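PDB 6PV5: putative O-GlcNAcase nagJ from Clostridium perfringens, which probably hydrolyses terminal N-acetylglucosamine residues from glycans as a family 84 glycoside hydrolase, this chain holding its N-terminal, catalytic-barrel and helical post-catalytic regions. Local coordinates for residues A[419-424]-A[496-501]; A[264-269]-A[301-306]; A[186-191]-A[217-222]; A[40-45]-A[162-167]; A[359-364]-A[392-397]. One frame throughout, in Å; residues are numbered along the deposited sequence. Where two conformers were deposited one is given.

Contact 1 of 5, residues A[419-424]-A[496-501]; sequences PIYDLD and GRPDSP
The ring of Y421 lies flat against the backbone of R497, and that is where this contact is tight. CA of R497 sits almost over the middle of the ring, 3.6 Å from its centroid and 13° off the normal, a CH-pi contact. The arginine's CB comes to 3.6 Å from Y421 CD1, while P498 CD approaches Y421 CE2 obliquely at 3.9 Å. CG anti to the backbone N (chi1 -165°) lays the tyrosine ring along R497. R497 then runs on in an extended chain past P419, and its guanidinium leaves the contact to pair with E465 and N488.

The rest is looser and runs through water. No direct hydrogen bond joins the two loops. One water donates to P419 O at 2.6 Å and accepts from R497 N at 2.9 Å; a second accepts from G496 N and may donate to OD2 of the partly exposed D422, though it has other acceptors in reach. P498 is exposed at this margin. The contact brings the loop between strands 399-403 and 431-436 of the barrel against the connection into helix 501-515, one of the C-terminal helices. Its chemistry is that of a junction held by an aromatic face on backbone carbon, with water carrying the polar links.

Contact 2 of 5, residues A[264-269]-A[301-306]; sequences ISPGLD and ILWDDI
I264 O accepts the backbone N-H of L302 at 2.9 Å, next to the parallel bridge that pairs I264 with I301. The same oxygen also receives a CA-H...O contact from I301.

Water carries the remaining polar links. One molecule lies 2.6 Å from S265 OG and donates to D304 OD1 at 2.7 Å; another accepts from G267 N and donates to L302 O at 2.6 Å. These bonds sit where the parallel strands 259-264 and 298-302 of the (beta/alpha)8 barrel run out into loops at their C-terminal ends, the end that carries the active site in this fold. D305, the predicted proton donor, follows two residues after W303, and its OD1 is hydrogen-bonded to Y342 OH.

Apolar packing completes the contact. P266 crosses W303 at about a right angle, its CG 4.0 Å from W303 CZ3, and its CD meets I301 CG2 in the conformer given. I306 brings CD1 to 3.7 Å from G267 CA, where the glycine leaves room for it.

Contact 3 of 5, residues A[186-191]-A[217-222]; sequences FKMRAV and MNAYIY
N218 grips the neighbouring strand through both ends of its amide. ND2 donates to K187 O at 2.8 Å, with that oxygen in the amide plane but the donor 36° above the carbonyl plane; OD1 accepts R189 N at 2.9 Å along an almost straight line. A chi1 of 65° sets CG between the backbone N and carbonyl carbon, turning the amide back alongside the backbone of 187-189. Past it the backbones take over: N218 N bonds to R189 O, V191 N to A219 O, and I221 N to V191 O at 2.8 Å.

Small side chains let the strands close up. A190 and A219 put their CB atoms 3.7 Å apart on one face, and M188 CE presses on A219 CB at 3.4 Å, tighter than usual. Beyond the other side, M217 CE reaches V191 CG2 at 3.8 Å.

Outside this shell, the guanidinium of R189 lies across the asparagine, the planes 44° apart, and its NH1 donates in plane to F186 O at 2.8 Å. E130, outside the two segments, takes a salt bridge from R189 NH1 and a hydrogen bond from N218 ND2. The two strands are the first pair of the (beta/alpha)8 barrel, joined by a right-handed beta-alpha-beta crossover through helix 202-214. With R189 and N218 both bonded to E130, the carboxylate probably offsets the arginine's buried charge and adds to the hold that K187 O and R189 N already have on the amide.

Contact 4 of 5, residues A[40-45]-A[162-167]; sequences ISIYPT and LKQLIK
Q164 sets its CG anti to the carbonyl carbon (chi1 -64°) and then extends (chi2 -174°), which carries its amide across to the backbone of Y43. There it makes a two-pronged clasp: OE1 accepts Y43 N at 2.8 Å, in the carbonyl plane and on a lone pair, while NE2 donates to Y43 O at 2.9 Å. With both N-H and C=O of a single residue taken up, the amide mimics a strand neighbour and its rotation is fixed. OE1 also lies 3.2 Å from I42 CA.

The clasp ties the segment leading into strand 48-51 to the C-terminal end region of helix 152-163, both within the region related to domain 2 of family 20 glycoside hydrolases, which precedes the barrel. Alongside it, I42 brings CD1 to 3.9 Å from L165 CG and equally near Q164 CB, an apolar patch beside the polar pair. The ring of Y43 points elsewhere: it packs on helices 446-457 and 464-476, and its hydroxyl is hydrogen-bonded to S467.

Contact 5 of 5, residues A[359-364]-A[392-397]; sequences EFAETL and SNVYNR
The last turns of helices 355-363 and 385-395 come side by side, with A361 and Y395 the nearest pair at 5.3 Å between their CA atoms. A361 points its methyl over the face of the Y395 ring, CB 3.9 Å from the centroid and 17° off the normal, offset toward the rim: a CH-pi contact that fits because the residue is so small. F360 meets the same ring at its edge, its CD2 lying near the ring plane, 3.9 Å from Y395 CE2 and 3.4 Å from Y395 OH. F360 CG is anti to the backbone N (chi1 -173°), swinging the phenyl around to that side.

These helices are neighbours in the outer layer of the (beta/alpha)8 barrel, and strand 369-372, which follows the first of them, packs against both segments: V370 touches L364 and Y395.

The polar part lies where both helices end. N396 leaves the helix with positive phi, and R397 then folds back, its chain bent at chi3 (78°). R397 NE donates to Y395 O at 2.8 Å, and R397 NH2 to L364 O at 2.9 Å; both oxygens lie close to the guanidinium plane and hold the group flat, although NH2 stands well above the L364 carbonyl plane. R397 NH1 passes L364 CD2 at 3.7 Å and goes on to the carbonyls of D365 and I368, in the loop into strand 369-372.

Overall arrangement
Contacts 2, 3 and 5 all belong to the barrel but at different layers. Contact 3 is the most central, its centre about 9 Å from the centre of the chain, and pairs neighbouring strands; contact 2 reaches the same sheet at a partly exposed, water-linked end; contact 5 is buried between outer helices. Contacts 2 and 5 touch, W303 CD1 lying 4.2 Å from F360 CE1. Contacts 1 and 4 are buried too, contact 1 with an exposed margin at P498. Contact 4 belongs to the N-terminal domain, and contact 1 leads toward the C-terminal helices. Side-chain-to-backbone bonds recur in contacts 3, 4 and 5, whereas contact 1 relies on water and an aromatic face.

Contact 1 of 5, residues A[419-424]-A[496-501]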
# COMPACT_ATOMS: atom_id res chain seq x y z
N PRO A 419 -0.45 2.28 -9.50
CA PRO A 419 -1.49 2.28 -8.47
C PRO A 419 -2.09 0.89 -8.31
O PRO A 419 -2.08 0.07 -9.24
CB PRO A 419 -2.54 3.26 -9.04
CG PRO A 419 -2.41 3.05 -10.54
CD PRO A 419 -0.92 2.87 -10.77
N ILE A 420 -2.60 0.62 -7.10
CA ILE A 420 -3.52 -0.49 -6.87
C ILE A 420 -4.60 -0.43 -7.94
O ILE A 420 -5.22 0.60 -8.15
CB ILE A 420 -4.12 -0.36 -5.46
CG1 ILE A 420 -3.05 -0.33 -4.36
CG2 ILE A 420 -5.18 -1.44 -5.22
CD1 ILE A 420 -2.02 -1.45 -4.42
N TYR A 421 -4.83 -1.53 -8.64
CA TYR A 421 -5.58 -1.42 -9.89
C TYR A 421 -6.54 -2.59 -10.00
O TYR A 421 -6.17 -3.71 -9.65
CB TYR A 421 -4.58 -1.43 -11.06
CG TYR A 421 -5.14 -0.98 -12.38
CD1 TYR A 421 -5.30 0.37 -12.68
CD2 TYR A 421 -5.50 -1.90 -13.35
CE1 TYR A 421 -5.80 0.80 -13.91
CE2 TYR A 421 -6.01 -1.50 -14.58
CZ TYR A 421 -6.15 -0.15 -14.85
OH TYR A 421 -6.64 0.23 -16.06
N ASP A 422 -7.77 -2.33 -10.49
CA ASP A 422 -8.75 -3.36 -10.83
C ASP A 422 -9.25 -4.05 -9.55
O ASP A 422 -9.63 -5.21 -9.59
CB ASP A 422 -8.18 -4.46 -11.72
CG ASP A 422 -8.13 -4.17 -13.22
OD1 ASP A 422 -8.89 -3.27 -13.67
OD2 ASP A 422 -7.32 -4.86 -13.93
N LEU A 423 -9.23 -3.35 -8.42
CA LEU A 423 -9.90 -3.90 -7.25
C LEU A 423 -11.31 -3.30 -7.16
O LEU A 423 -11.49 -2.10 -7.31
CB LEU A 423 -9.10 -3.59 -5.98
CG LEU A 423 -7.73 -4.25 -5.85
CD1 LEU A 423 -7.25 -4.11 -4.41
CD2 LEU A 423 -7.73 -5.72 -6.27
N ASP A 424 -12.31 -4.16 -6.97
CA ASP A 424 -13.70 -3.72 -7.04
C ASP A 424 -13.93 -2.56 -6.06
O ASP A 424 -13.53 -2.62 -4.90
CB ASP A 424 -14.64 -4.90 -6.79
CG ASP A 424 -16.05 -4.66 -7.29
OD1 ASP A 424 -16.72 -3.78 -6.73
OD2 ASP A 424 -16.46 -5.35 -8.23
N GLY A 496 -1.50 -5.43 -12.28
CA GLY A 496 -1.20 -4.01 -12.25
C GLY A 496 -1.79 -3.29 -13.46
O GLY A 496 -2.21 -3.93 -14.43
N ARG A 497 -1.83 -1.97 -13.39
CA ARG A 497 -2.18 -1.16 -14.55
C ARG A 497 -1.26 -1.52 -15.72
O ARG A 497 -0.04 -1.65 -15.53
CB ARG A 497 -2.00 0.31 -14.15
CG ARG A 497 -2.11 1.33 -15.29
CD ARG A 497 -1.44 2.62 -14.83
NE ARG A 497 -1.46 3.75 -15.76
CZ ARG A 497 -0.50 4.04 -16.64
NH1 ARG A 497 -0.62 5.12 -17.40
NH2 ARG A 497 0.57 3.27 -16.77
N PRO A 498 -1.80 -1.69 -16.95
CA PRO A 498 -0.95 -1.92 -18.14
C PRO A 498 0.01 -0.76 -18.37
O PRO A 498 -0.33 0.39 -18.12
CB PRO A 498 -1.97 -2.06 -19.30
CG PRO A 498 -3.24 -2.51 -18.56
CD PRO A 498 -3.24 -1.68 -17.28
N ASP A 499 1.23 -1.07 -18.82
CA ASP A 499 2.26 -0.06 -19.04
C ASP A 499 1.85 0.83 -20.22
O ASP A 499 1.27 0.33 -21.19
CB ASP A 499 3.56 -0.72 -19.48
CG ASP A 499 4.25 -1.57 -18.43
OD1 ASP A 499 4.01 -1.33 -17.22
OD2 ASP A 499 5.07 -2.45 -18.83
N SER A 500 2.14 2.13 -20.11
CA SER A 500 2.08 3.11 -21.19
C SER A 500 0.97 2.77 -22.19
O SER A 500 1.26 2.53 -23.37
CB SER A 500 3.43 3.24 -21.87
OG SER A 500 3.75 2.02 -22.52
N PRO A 501 -0.32 2.80 -21.78
CA PRO A 501 -1.43 2.35 -22.66
C PRO A 501 -1.71 3.15 -23.93
O PRO A 501 -2.13 2.59 -24.94
CB PRO A 501 -2.66 2.43 -21.73
CG PRO A 501 -2.27 3.46 -20.69
CD PRO A 501 -0.79 3.22 -20.44
O HOH W 1 -0.54 -0.80 -11.09
O HOH W 2 -4.53 -5.92 -12.80

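Contact 2 of 5, residues A[264-269]-A[301-306]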
# COMPACT_ATOMS: atom_id res chain seq x y z
N ILE A 264 3.33 -15.95 12.98
CA ILE A 264 3.98 -17.21 13.31
C ILE A 264 3.64 -18.22 12.22
O ILE A 264 2.47 -18.38 11.88
CB ILE A 264 3.48 -17.71 14.69
CG1 ILE A 264 3.63 -16.63 15.76
CG2 ILE A 264 4.22 -18.98 15.08
CD1 ILE A 264 2.90 -16.94 17.05
N SER A 265 4.66 -18.93 11.70
CA SER A 265 4.47 -19.96 10.70
C SER A 265 5.00 -21.28 11.23
O SER A 265 6.11 -21.67 10.91
CB SER A 265 5.12 -19.64 9.37
OG SER A 265 4.77 -18.35 8.92
N PRO A 266 4.21 -22.00 12.06
CA PRO A 266 4.70 -23.22 12.71
C PRO A 266 4.57 -24.45 11.83
O PRO A 266 5.01 -25.54 12.21
CB PRO A 266 3.70 -23.38 13.86
CG PRO A 266 2.40 -22.82 13.32
CD PRO A 266 2.83 -21.64 12.45
N GLY A 267 3.96 -24.26 10.66
CA GLY A 267 3.46 -25.34 9.83
C GLY A 267 4.52 -26.35 9.39
O GLY A 267 4.18 -27.50 9.12
N LEU A 268 5.79 -25.94 9.30
CA LEU A 268 6.82 -26.84 8.79
C LEU A 268 7.05 -28.06 9.69
O LEU A 268 7.41 -29.11 9.17
CB LEU A 268 8.11 -26.08 8.43
CG LEU A 268 9.14 -25.68 9.50
CD1 LEU A 268 8.56 -25.14 10.81
CD2 LEU A 268 10.22 -26.73 9.72
N ASP A 269 6.82 -27.95 11.01
CA ASP A 269 7.13 -29.10 11.86
C ASP A 269 6.14 -29.30 13.01
O ASP A 269 6.26 -30.29 13.74
CB ASP A 269 8.58 -29.06 12.35
CG ASP A 269 8.86 -27.98 13.38
OD1 ASP A 269 7.93 -27.21 13.73
OD2 ASP A 269 10.01 -27.95 13.86
N ILE A 301 -1.43 -16.54 12.80
CA ILE A 301 -0.83 -17.84 12.58
C ILE A 301 -1.09 -18.21 11.13
O ILE A 301 -2.25 -18.25 10.69
CB ILE A 301 -1.39 -18.89 13.56
CG1 ILE A 301 -1.32 -18.44 15.02
CG2 ILE A 301 -0.69 -20.23 13.35
CD1 ILE A 301 -1.85 -19.45 16.01
N LEU A 302 -0.01 -18.49 10.40
CA LEU A 302 -0.06 -18.68 8.95
C LEU A 302 0.11 -20.16 8.62
O LEU A 302 0.98 -20.80 9.21
CB LEU A 302 1.10 -17.86 8.37
CG LEU A 302 0.85 -16.39 7.97
CD1 LEU A 302 -0.15 -15.64 8.84
CD2 LEU A 302 2.14 -15.60 7.82
N TRP A 303 -0.70 -20.69 7.68
CA TRP A 303 -0.43 -22.02 7.14
C TRP A 303 -0.07 -21.97 5.65
O TRP A 303 -0.10 -22.99 4.97
CB TRP A 303 -1.60 -22.98 7.38
CG TRP A 303 -2.10 -22.98 8.79
CD1 TRP A 303 -3.16 -22.27 9.29
CD2 TRP A 303 -1.53 -23.68 9.91
NE1 TRP A 303 -3.30 -22.50 10.63
CE2 TRP A 303 -2.32 -23.38 11.03
CE3 TRP A 303 -0.45 -24.57 10.06
CZ2 TRP A 303 -2.06 -23.92 12.29
CZ3 TRP A 303 -0.18 -25.10 11.31
CH2 TRP A 303 -0.98 -24.77 12.40
N ASP A 304 0.21 -20.78 5.11
CA ASP A 304 0.52 -20.69 3.69
C ASP A 304 1.82 -21.44 3.40
O ASP A 304 2.78 -21.35 4.16
CB ASP A 304 0.61 -19.24 3.19
CG ASP A 304 1.71 -18.42 3.84
OD1 ASP A 304 1.75 -18.36 5.08
OD2 ASP A 304 2.51 -17.82 3.09
N ASP A 305 1.83 -22.16 2.28
CA ASP A 305 3.06 -22.75 1.77
C ASP A 305 3.69 -23.68 2.81
O ASP A 305 4.82 -23.46 3.23
CB ASP A 305 4.03 -21.66 1.28
CG ASP A 305 3.48 -20.65 0.27
OD1 ASP A 305 2.92 -21.08 -0.79
OD2 ASP A 305 3.64 -19.44 0.53
N ILE A 306 2.96 -24.73 3.21
CA ILE A 306 3.51 -25.85 3.96
C ILE A 306 3.01 -27.18 3.38
O ILE A 306 2.36 -27.22 2.33
CB ILE A 306 3.18 -25.76 5.46
CG1 ILE A 306 1.68 -25.66 5.71
CG2 ILE A 306 3.96 -24.62 6.11
CD1 ILE A 306 1.22 -26.24 7.03
O HOH W 3 4.08 -18.57 6.39
O HOH W 4 3.11 -22.18 8.74

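Contact 3 of 5, residues A[186-191]-A[217-222]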
# COMPACT_ATOMS: atom_id res chain seq x y z
N PHE A 186 -12.26 0.00 4.92
CA PHE A 186 -11.83 -1.28 5.45
C PHE A 186 -11.30 -1.05 6.86
O PHE A 186 -10.63 -0.05 7.09
CB PHE A 186 -10.73 -1.92 4.60
CG PHE A 186 -11.10 -2.27 3.18
CD1 PHE A 186 -11.50 -3.55 2.84
CD2 PHE A 186 -11.05 -1.31 2.18
CE1 PHE A 186 -11.85 -3.86 1.54
CE2 PHE A 186 -11.40 -1.63 0.87
CZ PHE A 186 -11.79 -2.91 0.55
N LYS A 187 -11.60 -1.99 7.76
CA LYS A 187 -11.31 -1.81 9.17
C LYS A 187 -9.85 -2.16 9.42
O LYS A 187 -9.27 -1.74 10.43
CB LYS A 187 -12.20 -2.68 10.06
CG LYS A 187 -11.93 -4.18 9.95
CD LYS A 187 -12.78 -5.04 10.88
CE LYS A 187 -12.38 -6.50 10.77
NZ LYS A 187 -12.97 -7.33 11.85
N MET A 188 -9.29 -2.99 8.53
CA MET A 188 -7.86 -3.26 8.57
C MET A 188 -7.24 -2.88 7.22
O MET A 188 -7.66 -3.38 6.17
CB MET A 188 -7.55 -4.71 8.90
CG MET A 188 -6.13 -4.85 9.40
SD MET A 188 -5.45 -6.51 9.33
CE MET A 188 -4.17 -6.33 10.56
N ARG A 189 -6.27 -1.96 7.29
CA ARG A 189 -5.53 -1.43 6.15
C ARG A 189 -4.05 -1.59 6.45
O ARG A 189 -3.50 -0.83 7.23
CB ARG A 189 -5.89 0.05 5.95
CG ARG A 189 -7.38 0.30 5.75
CD ARG A 189 -7.82 1.74 5.91
NE ARG A 189 -7.24 2.34 7.12
CZ ARG A 189 -7.72 2.18 8.36
NH1 ARG A 189 -8.78 1.42 8.58
NH2 ARG A 189 -7.12 2.79 9.37
N ALA A 190 -3.43 -2.64 5.89
CA ALA A 190 -2.15 -3.11 6.39
C ALA A 190 -1.13 -3.18 5.25
O ALA A 190 -1.47 -3.19 4.06
CB ALA A 190 -2.31 -4.48 7.00
N VAL A 191 0.13 -3.30 5.65
CA VAL A 191 1.21 -3.75 4.79
C VAL A 191 1.78 -4.99 5.47
O VAL A 191 1.94 -4.98 6.68
CB VAL A 191 2.26 -2.64 4.61
CG1 VAL A 191 3.48 -3.08 3.82
CG2 VAL A 191 1.64 -1.39 4.01
N MET A 217 -2.94 4.09 7.44
CA MET A 217 -2.88 2.64 7.44
C MET A 217 -2.60 2.18 8.86
O MET A 217 -1.69 2.67 9.50
CB MET A 217 -1.78 2.10 6.53
CG MET A 217 -1.81 2.69 5.13
SD MET A 217 -0.72 1.78 3.99
CE MET A 217 -1.72 0.33 3.65
N ASN A 218 -3.34 1.16 9.32
CA ASN A 218 -3.47 0.92 10.75
C ASN A 218 -2.81 -0.39 11.14
O ASN A 218 -2.97 -0.81 12.27
CB ASN A 218 -4.93 1.00 11.21
CG ASN A 218 -5.84 -0.08 10.65
OD1 ASN A 218 -5.42 -0.92 9.86
ND2 ASN A 218 -7.09 -0.08 11.08
N ALA A 219 -2.09 -1.05 10.22
CA ALA A 219 -1.42 -2.27 10.65
C ALA A 219 -0.16 -2.56 9.83
O ALA A 219 -0.09 -2.29 8.64
CB ALA A 219 -2.37 -3.44 10.58
N TYR A 220 0.80 -3.19 10.50
CA TYR A 220 1.99 -3.72 9.88
C TYR A 220 2.14 -5.17 10.28
O TYR A 220 2.31 -5.47 11.46
CB TYR A 220 3.20 -2.87 10.29
CG TYR A 220 4.54 -3.49 10.00
CD1 TYR A 220 4.94 -3.79 8.70
CD2 TYR A 220 5.43 -3.77 11.03
CE1 TYR A 220 6.16 -4.37 8.44
CE2 TYR A 220 6.67 -4.34 10.78
CZ TYR A 220 7.04 -4.64 9.48
OH TYR A 220 8.26 -5.20 9.22
N ILE A 221 2.10 -6.08 9.30
CA ILE A 221 2.23 -7.49 9.59
C ILE A 221 3.70 -7.90 9.47
O ILE A 221 4.27 -7.98 8.38
CB ILE A 221 1.27 -8.36 8.76
CG1 ILE A 221 -0.18 -7.88 8.89
CG2 ILE A 221 1.40 -9.82 9.15
CD1 ILE A 221 -1.16 -8.66 8.05
N TYR A 222 4.30 -8.16 10.63
CA TYR A 222 5.69 -8.57 10.70
C TYR A 222 5.81 -10.04 10.36
O TYR A 222 5.62 -10.92 11.21
CB TYR A 222 6.26 -8.18 12.07
CG TYR A 222 7.72 -8.48 12.24
CD1 TYR A 222 8.69 -7.59 11.79
CD2 TYR A 222 8.14 -9.65 12.86
CE1 TYR A 222 10.04 -7.87 11.94
CE2 TYR A 222 9.49 -9.93 13.02
CZ TYR A 222 10.44 -9.03 12.58
OH TYR A 222 11.77 -9.32 12.74

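Contact 4 of 5, residues A[40-45]-A[162-167]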
# COMPACT_ATOMS: atom_id res chain seq x y z
N ILE A 40 -7.69 22.31 -1.92
CA ILE A 40 -7.37 21.57 -0.71
C ILE A 40 -7.20 20.11 -1.11
O ILE A 40 -7.98 19.61 -1.93
CB ILE A 40 -8.46 21.76 0.37
N SER A 41 -6.17 19.45 -0.57
CA SER A 41 -5.88 18.06 -0.90
C SER A 41 -5.59 17.26 0.37
O SER A 41 -4.58 17.49 1.03
CB SER A 41 -4.73 17.96 -1.86
OG SER A 41 -4.36 16.60 -2.05
N ILE A 42 -6.49 16.32 0.68
CA ILE A 42 -6.31 15.41 1.80
C ILE A 42 -6.20 14.00 1.24
O ILE A 42 -7.03 13.57 0.45
CB ILE A 42 -7.44 15.52 2.84
CG1 ILE A 42 -7.76 16.98 3.20
CG2 ILE A 42 -7.12 14.67 4.07
CD1 ILE A 42 -6.62 17.71 3.86
N TYR A 43 -5.17 13.29 1.67
CA TYR A 43 -4.91 11.95 1.18
C TYR A 43 -4.70 11.08 2.41
O TYR A 43 -3.93 11.46 3.28
CB TYR A 43 -3.63 11.97 0.34
CG TYR A 43 -3.39 10.77 -0.53
CD1 TYR A 43 -4.03 10.64 -1.75
CD2 TYR A 43 -2.49 9.78 -0.16
CE1 TYR A 43 -3.80 9.55 -2.57
CE2 TYR A 43 -2.22 8.70 -0.99
CZ TYR A 43 -2.88 8.58 -2.20
OH TYR A 43 -2.66 7.52 -3.02
N PRO A 44 -5.37 9.90 2.54
CA PRO A 44 -6.38 9.44 1.57
C PRO A 44 -7.60 10.35 1.47
O PRO A 44 -7.84 11.13 2.38
CB PRO A 44 -6.85 8.10 2.17
CG PRO A 44 -5.68 7.64 3.01
CD PRO A 44 -5.12 8.92 3.60
N THR A 45 -8.34 10.25 0.35
CA THR A 45 -9.50 11.08 0.08
C THR A 45 -10.58 10.87 1.16
O THR A 45 -11.09 9.77 1.32
CB THR A 45 -10.11 10.78 -1.29
OG1 THR A 45 -9.09 10.95 -2.27
CG2 THR A 45 -11.29 11.68 -1.62
N LEU A 162 -5.51 17.37 9.64
CA LEU A 162 -5.27 18.79 9.90
C LEU A 162 -3.89 19.17 9.37
O LEU A 162 -3.77 20.18 8.69
CB LEU A 162 -5.41 19.12 11.39
CG LEU A 162 -5.22 20.61 11.73
CD1 LEU A 162 -6.34 21.49 11.15
CD2 LEU A 162 -5.03 20.85 13.22
N LYS A 163 -2.87 18.33 9.65
CA LYS A 163 -1.48 18.58 9.27
C LYS A 163 -1.34 18.76 7.76
O LYS A 163 -0.39 19.40 7.32
CB LYS A 163 -0.55 17.47 9.79
N GLN A 164 -2.29 18.23 6.98
CA GLN A 164 -2.28 18.36 5.52
C GLN A 164 -3.11 19.55 5.06
O GLN A 164 -3.11 19.89 3.88
CB GLN A 164 -2.88 17.12 4.84
CG GLN A 164 -2.12 15.82 5.06
CD GLN A 164 -2.70 14.70 4.23
OE1 GLN A 164 -3.47 14.90 3.29
NE2 GLN A 164 -2.32 13.48 4.56
N LEU A 165 -3.85 20.18 5.99
CA LEU A 165 -4.67 21.33 5.64
C LEU A 165 -3.86 22.63 5.72
O LEU A 165 -4.11 23.56 4.96
CB LEU A 165 -5.90 21.40 6.55
CG LEU A 165 -7.21 20.91 5.93
CD1 LEU A 165 -8.28 20.76 6.99
CD2 LEU A 165 -7.68 21.85 4.82
N ILE A 166 -2.90 22.68 6.64
CA ILE A 166 -2.14 23.88 6.92
C ILE A 166 -1.31 24.26 5.69
O ILE A 166 -0.51 23.46 5.21
CB ILE A 166 -1.24 23.72 8.16
CG1 ILE A 166 -1.96 23.01 9.32
CG2 ILE A 166 -0.66 25.06 8.59
CD1 ILE A 166 -3.16 23.76 9.89
N LYS A 167 -1.55 25.47 5.18
CA LYS A 167 -0.63 26.11 4.25
C LYS A 167 0.20 27.12 5.04
O LYS A 167 -0.35 27.94 5.77
CB LYS A 167 -1.40 26.76 3.09

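Contact 5 of 5, residues A[359-364]-A[392-397]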
# COMPACT_ATOMS: atom_id res chain seq x y z
N GLU A 359 -13.21 -28.47 5.42
CA GLU A 359 -12.89 -28.80 6.80
C GLU A 359 -12.33 -27.59 7.54
O GLU A 359 -12.74 -27.33 8.67
CB GLU A 359 -11.93 -29.99 6.80
CG GLU A 359 -12.53 -31.19 6.10
CD GLU A 359 -11.76 -32.48 6.29
OE1 GLU A 359 -10.60 -32.41 6.75
OE2 GLU A 359 -12.33 -33.56 5.98
N PHE A 360 -11.42 -26.85 6.89
CA PHE A 360 -10.84 -25.68 7.52
C PHE A 360 -11.93 -24.65 7.84
O PHE A 360 -12.02 -24.18 8.97
CB PHE A 360 -9.64 -25.12 6.73
CG PHE A 360 -8.89 -24.00 7.41
CD1 PHE A 360 -7.93 -24.26 8.38
CD2 PHE A 360 -9.14 -22.67 7.09
CE1 PHE A 360 -7.25 -23.22 9.00
CE2 PHE A 360 -8.45 -21.63 7.70
CZ PHE A 360 -7.49 -21.91 8.65
N ALA A 361 -12.76 -24.32 6.84
CA ALA A 361 -13.75 -23.26 7.00
C ALA A 361 -14.85 -23.67 7.98
O ALA A 361 -15.33 -22.84 8.76
CB ALA A 361 -14.33 -22.88 5.65
N GLU A 362 -15.29 -24.93 7.92
CA GLU A 362 -16.38 -25.41 8.75
C GLU A 362 -15.95 -25.42 10.22
O GLU A 362 -16.73 -25.06 11.08
CB GLU A 362 -16.82 -26.81 8.31
N THR A 363 -14.69 -25.81 10.48
CA THR A 363 -14.18 -25.90 11.84
C THR A 363 -13.87 -24.53 12.46
O THR A 363 -14.00 -24.38 13.66
CB THR A 363 -12.93 -26.77 11.90
OG1 THR A 363 -13.26 -27.96 11.20
CG2 THR A 363 -12.47 -27.11 13.30
N LEU A 364 -13.44 -23.55 11.66
CA LEU A 364 -12.76 -22.37 12.19
C LEU A 364 -13.76 -21.38 12.78
O LEU A 364 -14.70 -21.01 12.09
CB LEU A 364 -11.98 -21.71 11.05
CG LEU A 364 -11.08 -20.54 11.46
CD1 LEU A 364 -9.89 -21.04 12.28
CD2 LEU A 364 -10.59 -19.76 10.23
N SER A 392 -16.28 -15.45 0.49
CA SER A 392 -16.90 -15.07 1.76
C SER A 392 -18.10 -15.97 2.07
O SER A 392 -18.35 -16.25 3.23
CB SER A 392 -17.27 -13.62 1.78
OG SER A 392 -18.35 -13.37 0.89
N ASN A 393 -18.77 -16.47 1.03
CA ASN A 393 -19.88 -17.41 1.20
C ASN A 393 -19.39 -18.74 1.76
O ASN A 393 -20.08 -19.37 2.55
CB ASN A 393 -20.72 -17.58 -0.06
CG ASN A 393 -21.63 -16.39 -0.27
OD1 ASN A 393 -21.89 -15.62 0.65
ND2 ASN A 393 -22.11 -16.23 -1.50
N VAL A 394 -18.18 -19.16 1.36
CA VAL A 394 -17.69 -20.44 1.84
C VAL A 394 -17.26 -20.29 3.30
O VAL A 394 -17.44 -21.22 4.09
CB VAL A 394 -16.53 -20.96 0.95
CG1 VAL A 394 -15.89 -22.21 1.53
CG2 VAL A 394 -17.00 -21.20 -0.48
N TYR A 395 -16.68 -19.13 3.66
CA TYR A 395 -16.06 -18.92 4.96
C TYR A 395 -17.04 -18.31 5.96
O TYR A 395 -16.74 -18.21 7.15
CB TYR A 395 -14.78 -18.08 4.83
CG TYR A 395 -13.54 -18.92 4.64
CD1 TYR A 395 -13.07 -19.25 3.38
CD2 TYR A 395 -12.83 -19.39 5.74
CE1 TYR A 395 -11.94 -20.04 3.22
CE2 TYR A 395 -11.70 -20.17 5.60
CZ TYR A 395 -11.26 -20.51 4.33
OH TYR A 395 -10.16 -21.30 4.19
N ASN A 396 -18.20 -17.86 5.46
CA ASN A 396 -19.27 -17.39 6.34
C ASN A 396 -18.80 -16.16 7.12
O ASN A 396 -19.15 -16.01 8.29
CB ASN A 396 -19.72 -18.50 7.31
CG ASN A 396 -20.46 -19.59 6.58
OD1 ASN A 396 -21.50 -19.32 5.98
ND2 ASN A 396 -19.91 -20.80 6.58
N ARG A 397 -17.98 -15.31 6.47
CA ARG A 397 -17.41 -14.13 7.09
C ARG A 397 -16.79 -13.25 6.00
O ARG A 397 -16.46 -13.74 4.92
CB ARG A 397 -16.35 -14.51 8.13
CG ARG A 397 -15.08 -15.07 7.52
CD ARG A 397 -14.15 -15.81 8.47
NE ARG A 397 -14.66 -17.14 8.73
CZ ARG A 397 -14.30 -17.89 9.77
NH1 ARG A 397 -13.43 -17.43 10.65
NH2 ARG A 397 -14.81 -19.10 9.92